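Local coordinates for protein c-di-GMP synthase (Capnocytophaga granulosa, PDB 6WT9) that synthesises the second messenger 3',3'-c-di-GMP from two molecules of GTP as the nucleotidyltransferase of a CBASS antiphage defence system, at residues 289-303 with 333-347. Numbering follows the deposited sequence.
Sequences YQLVPILYEQLNELV and LKMLLQEVKIIYSNL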
loop_
_atom_site.group_PDB
_atom_site.type_symbol
_atom_site.label_atom_id
_atom_site.label_comp_id
_atom_site.label_asym_id
_atom_site.label_seq_id
_atom_site.Cartn_x
_atom_site.Cartn_y
_atom_site.Cartn_z
ATOM N N TYR A 289 0.896 16.355 -13.613
ATOM C CA TYR A 289 -0.056 16.047 -14.676
ATOM C C TYR A 289 0.572 15.168 -15.751
ATOM O O TYR A 289 -0.094 14.290 -16.308
ATOM C CB TYR A 289 -0.595 17.342 -15.280
ATOM C CG TYR A 289 -1.280 18.220 -14.263
ATOM C CD1 TYR A 289 -2.068 17.665 -13.263
ATOM C CD2 TYR A 289 -1.124 19.598 -14.288
ATOM C CE1 TYR A 289 -2.692 18.461 -12.324
ATOM C CE2 TYR A 289 -1.744 20.401 -13.354
ATOM C CZ TYR A 289 -2.528 19.828 -12.375
ATOM O OH TYR A 289 -3.146 20.624 -11.442
ATOM N N GLN A 290 1.853 15.385 -16.051
ATOM C CA GLN A 290 2.538 14.591 -17.063
ATOM C C GLN A 290 2.759 13.148 -16.633
ATOM O O GLN A 290 3.120 12.318 -17.475
ATOM C CB GLN A 290 3.875 15.244 -17.413
ATOM C CG GLN A 290 3.729 16.617 -18.053
ATOM C CD GLN A 290 5.007 17.425 -18.001
ATOM O OE1 GLN A 290 5.875 17.181 -17.164
ATOM N NE2 GLN A 290 5.129 18.398 -18.897
ATOM N N LEU A 291 2.557 12.824 -15.354
ATOM C CA LEU A 291 2.645 11.434 -14.928
ATOM C C LEU A 291 1.504 10.590 -15.484
ATOM O O LEU A 291 1.648 9.366 -15.578
ATOM C CB LEU A 291 2.663 11.351 -13.401
ATOM C CG LEU A 291 3.825 12.058 -12.700
ATOM C CD1 LEU A 291 3.678 11.971 -11.190
ATOM C CD2 LEU A 291 5.157 11.472 -13.147
ATOM N N VAL A 292 0.390 11.209 -15.863
ATOM C CA VAL A 292 -0.765 10.477 -16.382
ATOM C C VAL A 292 -0.457 9.902 -17.763
ATOM O O VAL A 292 -0.697 8.704 -17.979
ATOM C CB VAL A 292 -2.026 11.359 -16.402
ATOM C CG1 VAL A 292 -3.183 10.622 -17.059
ATOM C CG2 VAL A 292 -2.397 11.781 -14.989
ATOM N N PRO A 293 0.062 10.677 -18.727
ATOM C CA PRO A 293 0.453 10.055 -20.007
ATOM C C PRO A 293 1.538 9.004 -19.854
ATOM O O PRO A 293 1.594 8.056 -20.648
ATOM C CB PRO A 293 0.942 11.245 -20.846
ATOM C CG PRO A 293 0.305 12.435 -20.231
ATOM C CD PRO A 293 0.227 12.144 -18.774
ATOM N N ILE A 294 2.407 9.147 -18.851
ATOM C CA ILE A 294 3.456 8.160 -18.623
ATOM C C ILE A 294 2.862 6.865 -18.081
ATOM O O ILE A 294 3.271 5.766 -18.474
ATOM C CB ILE A 294 4.527 8.745 -17.687
ATOM C CG1 ILE A 294 5.262 9.879 -18.401
ATOM C CG2 ILE A 294 5.497 7.664 -17.224
ATOM C CD1 ILE A 294 6.121 10.711 -17.497
ATOM N N LEU A 295 1.886 6.970 -17.177
ATOM C CA LEU A 295 1.181 5.779 -16.717
ATOM C C LEU A 295 0.390 5.140 -17.851
ATOM O O LEU A 295 0.285 3.910 -17.930
ATOM C CB LEU A 295 0.259 6.130 -15.549
ATOM C CG LEU A 295 0.959 6.378 -14.213
ATOM C CD1 LEU A 295 -0.023 6.876 -13.168
ATOM C CD2 LEU A 295 1.645 5.106 -13.738
ATOM N N TYR A 296 -0.168 5.961 -18.742
ATOM C CA TYR A 296 -0.883 5.421 -19.894
ATOM C C TYR A 296 0.051 4.615 -20.788
ATOM O O TYR A 296 -0.288 3.507 -21.220
ATOM C CB TYR A 296 -1.540 6.553 -20.684
ATOM C CG TYR A 296 -2.183 6.097 -21.973
ATOM C CD1 TYR A 296 -3.444 5.515 -21.973
ATOM C CD2 TYR A 296 -1.529 6.243 -23.188
ATOM C CE1 TYR A 296 -4.035 5.092 -23.144
ATOM C CE2 TYR A 296 -2.113 5.824 -24.367
ATOM C CZ TYR A 296 -3.364 5.249 -24.339
ATOM O OH TYR A 296 -3.950 4.830 -25.507
ATOM N N GLU A 297 1.235 5.161 -21.080
ATOM C CA GLU A 297 2.178 4.458 -21.946
ATOM C C GLU A 297 2.620 3.139 -21.330
ATOM O O GLU A 297 2.735 2.125 -22.030
ATOM C CB GLU A 297 3.393 5.339 -22.233
ATOM C CG GLU A 297 4.360 4.723 -23.231
ATOM C CD GLU A 297 5.783 5.205 -23.050
ATOM O OE1 GLU A 297 6.713 4.406 -23.285
ATOM O OE2 GLU A 297 5.972 6.379 -22.667
ATOM N N GLN A 298 2.880 3.130 -20.020
ATOM C CA GLN A 298 3.281 1.896 -19.354
ATOM C C GLN A 298 2.165 0.860 -19.394
ATOM O O GLN A 298 2.393 -0.303 -19.749
ATOM C CB GLN A 298 3.694 2.190 -17.912
ATOM C CG GLN A 298 3.814 0.948 -17.028
ATOM C CD GLN A 298 5.075 0.139 -17.296
ATOM O OE1 GLN A 298 5.846 0.442 -18.208
ATOM N NE2 GLN A 298 5.294 -0.894 -16.490
ATOM N N LEU A 299 0.945 1.264 -19.032
ATOM C CA LEU A 299 -0.169 0.320 -19.023
ATOM C C LEU A 299 -0.500 -0.157 -20.432
ATOM O O LEU A 299 -0.799 -1.338 -20.639
ATOM C CB LEU A 299 -1.395 0.956 -18.367
ATOM C CG LEU A 299 -1.575 0.747 -16.860
ATOM C CD1 LEU A 299 -0.361 1.217 -16.074
ATOM C CD2 LEU A 299 -2.829 1.458 -16.379
ATOM N N ASN A 300 -0.447 0.744 -21.414
ATOM C CA ASN A 300 -0.704 0.339 -22.792
ATOM C C ASN A 300 0.368 -0.624 -23.287
ATOM O O ASN A 300 0.067 -1.589 -23.998
ATOM C CB ASN A 300 -0.785 1.572 -23.692
ATOM C CG ASN A 300 -1.408 1.271 -25.039
ATOM O OD1 ASN A 300 -2.096 0.264 -25.207
ATOM N ND2 ASN A 300 -1.177 2.147 -26.006
ATOM N N GLU A 301 1.626 -0.386 -22.908
ATOM C CA GLU A 301 2.703 -1.269 -23.336
ATOM C C GLU A 301 2.595 -2.645 -22.692
ATOM O O GLU A 301 2.946 -3.649 -23.320
ATOM C CB GLU A 301 4.058 -0.637 -23.019
ATOM C CG GLU A 301 5.244 -1.387 -23.603
ATOM C CD GLU A 301 6.561 -0.673 -23.367
ATOM O OE1 GLU A 301 6.559 0.383 -22.698
ATOM O OE2 GLU A 301 7.600 -1.167 -23.856
ATOM N N LEU A 302 2.116 -2.715 -21.447
ATOM C CA LEU A 302 1.920 -4.012 -20.805
ATOM C C LEU A 302 0.817 -4.808 -21.492
ATOM O O LEU A 302 0.958 -6.017 -21.709
ATOM C CB LEU A 302 1.600 -3.824 -19.322
ATOM C CG LEU A 302 2.749 -3.391 -18.408
ATOM C CD1 LEU A 302 2.214 -2.899 -17.071
ATOM C CD2 LEU A 302 3.725 -4.539 -18.198
ATOM N N VAL A 303 -0.289 -4.148 -21.842
ATOM C CA VAL A 303 -1.387 -4.841 -22.508
ATOM C C VAL A 303 -1.002 -5.226 -23.932
ATOM O O VAL A 303 -1.466 -6.247 -24.454
ATOM C CB VAL A 303 -2.654 -3.965 -22.475
ATOM C CG1 VAL A 303 -3.808 -4.649 -23.195
ATOM C CG2 VAL A 303 -3.035 -3.647 -21.038
ATOM N N LEU A 333 -6.023 -5.464 -15.559
ATOM C CA LEU A 333 -5.056 -4.509 -16.091
ATOM C C LEU A 333 -5.647 -3.721 -17.252
ATOM O O LEU A 333 -5.390 -2.518 -17.390
ATOM C CB LEU A 333 -3.785 -5.238 -16.530
ATOM C CG LEU A 333 -2.703 -4.391 -17.210
ATOM C CD1 LEU A 333 -2.202 -3.303 -16.275
ATOM C CD2 LEU A 333 -1.555 -5.265 -17.682
ATOM N N LYS A 334 -6.445 -4.380 -18.095
ATOM C CA LYS A 334 -7.085 -3.685 -19.207
ATOM C C LYS A 334 -8.079 -2.643 -18.710
ATOM O O LYS A 334 -8.126 -1.525 -19.237
ATOM C CB LYS A 334 -7.783 -4.686 -20.129
ATOM C CG LYS A 334 -6.845 -5.619 -20.878
ATOM C CD LYS A 334 -7.631 -6.612 -21.721
ATOM C CE LYS A 334 -6.709 -7.569 -22.459
ATOM N NZ LYS A 334 -7.472 -8.541 -23.290
HETATM N N MSE A 335 -8.875 -2.985 -17.699
HETATM C CA MSE A 335 -9.869 -2.056 -17.167
HETATM C C MSE A 335 -9.206 -0.851 -16.512
HETATM O O MSE A 335 -9.731 0.261 -16.568
HETATM C CB MSE A 335 -10.790 -2.753 -16.162
HETATM C CG MSE A 335 -11.614 -3.890 -16.748
HETATM SE SE MSE A 335 -12.278 -3.530 -18.546
HETATM C CE MSE A 335 -13.405 -1.988 -18.188
ATOM N N LEU A 336 -8.049 -1.076 -15.886
ATOM C CA LEU A 336 -7.290 0.038 -15.326
ATOM C C LEU A 336 -6.741 0.931 -16.433
ATOM O O LEU A 336 -6.668 2.155 -16.275
ATOM C CB LEU A 336 -6.161 -0.488 -14.440
ATOM C CG LEU A 336 -5.324 0.546 -13.688
ATOM C CD1 LEU A 336 -6.203 1.387 -12.774
ATOM C CD2 LEU A 336 -4.225 -0.142 -12.893
ATOM N N LEU A 337 -6.357 0.334 -17.565
ATOM C CA LEU A 337 -5.930 1.122 -18.716
ATOM C C LEU A 337 -7.064 1.999 -19.238
ATOM O O LEU A 337 -6.830 3.131 -19.679
ATOM C CB LEU A 337 -5.415 0.196 -19.816
ATOM C CG LEU A 337 -5.004 0.846 -21.137
ATOM C CD1 LEU A 337 -3.921 1.888 -20.906
ATOM C CD2 LEU A 337 -4.535 -0.213 -22.118
ATOM N N GLN A 338 -8.300 1.490 -19.197
ATOM C CA GLN A 338 -9.448 2.304 -19.589
ATOM C C GLN A 338 -9.564 3.547 -18.717
ATOM O O GLN A 338 -9.781 4.653 -19.224
ATOM C CB GLN A 338 -10.737 1.484 -19.503
ATOM C CG GLN A 338 -10.656 0.086 -20.096
ATOM C CD GLN A 338 -10.658 0.081 -21.610
ATOM O OE1 GLN A 338 -10.868 1.114 -22.248
ATOM N NE2 GLN A 338 -10.427 -1.089 -22.197
ATOM N N GLU A 339 -9.417 3.383 -17.400
ATOM C CA GLU A 339 -9.548 4.517 -16.492
ATOM C C GLU A 339 -8.465 5.559 -16.744
ATOM O O GLU A 339 -8.746 6.763 -16.765
ATOM C CB GLU A 339 -9.501 4.032 -15.043
ATOM C CG GLU A 339 -10.582 3.018 -14.691
ATOM C CD GLU A 339 -11.973 3.624 -14.680
ATOM O OE1 GLU A 339 -12.091 4.843 -14.439
ATOM O OE2 GLU A 339 -12.948 2.879 -14.915
ATOM N N VAL A 340 -7.220 5.117 -16.930
ATOM C CA VAL A 340 -6.137 6.054 -17.210
ATOM C C VAL A 340 -6.365 6.746 -18.547
ATOM O O VAL A 340 -6.151 7.957 -18.680
ATOM C CB VAL A 340 -4.780 5.329 -17.173
ATOM C CG1 VAL A 340 -3.655 6.287 -17.539
ATOM C CG2 VAL A 340 -4.546 4.721 -15.799
ATOM N N LYS A 341 -6.811 5.988 -19.553
ATOM C CA LYS A 341 -7.110 6.571 -20.856
ATOM C C LYS A 341 -8.180 7.650 -20.747
ATOM O O LYS A 341 -8.095 8.690 -21.414
ATOM C CB LYS A 341 -7.544 5.468 -21.825
ATOM C CG LYS A 341 -8.018 5.960 -23.179
ATOM C CD LYS A 341 -8.530 4.807 -24.031
ATOM C CE LYS A 341 -7.395 4.060 -24.714
ATOM N NZ LYS A 341 -6.801 4.852 -25.831
ATOM N N ILE A 342 -9.187 7.430 -19.899
ATOM C CA ILE A 342 -10.244 8.422 -19.720
ATOM C C ILE A 342 -9.688 9.686 -19.077
ATOM O O ILE A 342 -9.954 10.803 -19.536
ATOM C CB ILE A 342 -11.401 7.832 -18.894
ATOM C CG1 ILE A 342 -12.138 6.757 -19.694
ATOM C CG2 ILE A 342 -12.359 8.932 -18.455
ATOM C CD1 ILE A 342 -13.262 6.090 -18.926
ATOM N N ILE A 343 -8.914 9.529 -17.999
ATOM C CA ILE A 343 -8.316 10.687 -17.337
ATOM C C ILE A 343 -7.408 11.437 -18.302
ATOM O O ILE A 343 -7.478 12.666 -18.422
ATOM C CB ILE A 343 -7.545 10.251 -16.078
ATOM C CG1 ILE A 343 -8.460 9.494 -15.111
ATOM C CG2 ILE A 343 -6.925 11.463 -15.398
ATOM C CD1 ILE A 343 -9.524 10.354 -14.487
ATOM N N TYR A 344 -6.536 10.700 -18.996
ATOM C CA TYR A 344 -5.597 11.306 -19.936
ATOM C C TYR A 344 -6.328 12.130 -20.989
ATOM O O TYR A 344 -5.935 13.262 -21.291
ATOM C CB TYR A 344 -4.753 10.200 -20.581
ATOM C CG TYR A 344 -3.666 10.645 -21.543
ATOM C CD1 TYR A 344 -3.264 11.972 -21.628
ATOM C CD2 TYR A 344 -3.041 9.722 -22.368
ATOM C CE1 TYR A 344 -2.277 12.364 -22.512
ATOM C CE2 TYR A 344 -2.052 10.104 -23.252
ATOM C CZ TYR A 344 -1.673 11.425 -23.320
ATOM O OH TYR A 344 -0.686 11.807 -24.199
ATOM N N SER A 345 -7.406 11.580 -21.552
ATOM C CA SER A 345 -8.129 12.287 -22.603
ATOM C C SER A 345 -8.757 13.574 -22.076
ATOM O O SER A 345 -8.768 14.597 -22.771
ATOM C CB SER A 345 -9.192 11.372 -23.210
ATOM O OG SER A 345 -10.201 11.062 -22.268
ATOM N N ASN A 346 -9.275 13.545 -20.848
ATOM C CA ASN A 346 -9.850 14.740 -20.240
ATOM C C ASN A 346 -8.794 15.730 -19.768
ATOM O O ASN A 346 -9.141 16.867 -19.434
ATOM C CB ASN A 346 -10.746 14.356 -19.057
ATOM C CG ASN A 346 -11.867 13.413 -19.452
ATOM O OD1 ASN A 346 -12.257 13.349 -20.618
ATOM N ND2 ASN A 346 -12.395 12.678 -18.480
ATOM N N LEU A 347 -7.523 15.332 -19.743
ATOM C CA LEU A 347 -6.444 16.152 -19.204
ATOM C C LEU A 347 -5.576 16.799 -20.274
ATOM O O LEU A 347 -5.007 17.869 -20.027
ATOM C CB LEU A 347 -5.557 15.300 -18.287
ATOM C CG LEU A 347 -4.224 15.864 -17.793
ATOM C CD1 LEU A 347 -4.448 17.018 -16.828
ATOM C CD2 LEU A 347 -3.388 14.774 -17.149
#
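Val292, Tyr296 and Leu299 of helix 291-303 dock as knobs into holes of helix 333-347, and Leu337 and Val340 return the fit from the other side. The result is an antiparallel helix pair in the alpha-helical part of this CD-NTase: the N-to-C directions differ by 148°. The axes of the two segments approach to 9.3 Å. The tight part is apolar. Val340 splits its two methyls, CG1 lying against the backbone N of Tyr296 and CG2 3.7 Å from Leu299 CD2. That same Leu299 methyl also meets Leu336 CG, while Leu337 CD1 packs 3.7 Å from Leu299 CB. Behind this row, helix 245-259 reaches Val340 through Leu256, and helix 268-276 touches Leu299 and Leu333 through Ile274, which makes the pair one wall of a helical core. Val292 and Leu347 meet tip to tip at one end, where Leu42 of helix 40-49 backs Leu347.

The solvent-facing flank is more polar, with Lys341 exposed and both tyrosines partly so, though the rings still pack closely. Tyr344 turns one ring face to Pro293, whose CB stands 4.0 Å from the ring centroid, a CH-pi contact. Tyr344 CD2 lies over one face of the Tyr296 ring, 3.7 Å from Tyr296 CG. With their planes 59° apart, the two rings are oblique. Tyr296 has CG anti to the backbone N (chi1 174°), which carries the ring into the hole lined by Leu337, Val340, Lys341 and Tyr344. At the rim, Val303 CG1 rests 3.9 Å from Lys334 CG. Lys341 starts out extended, then bends at chi3 and chi4, bringing CE to the in-plane edge of the Tyr296 ring and letting NZ donate a 2.9 Å hydrogen bond to Tyr296 OH.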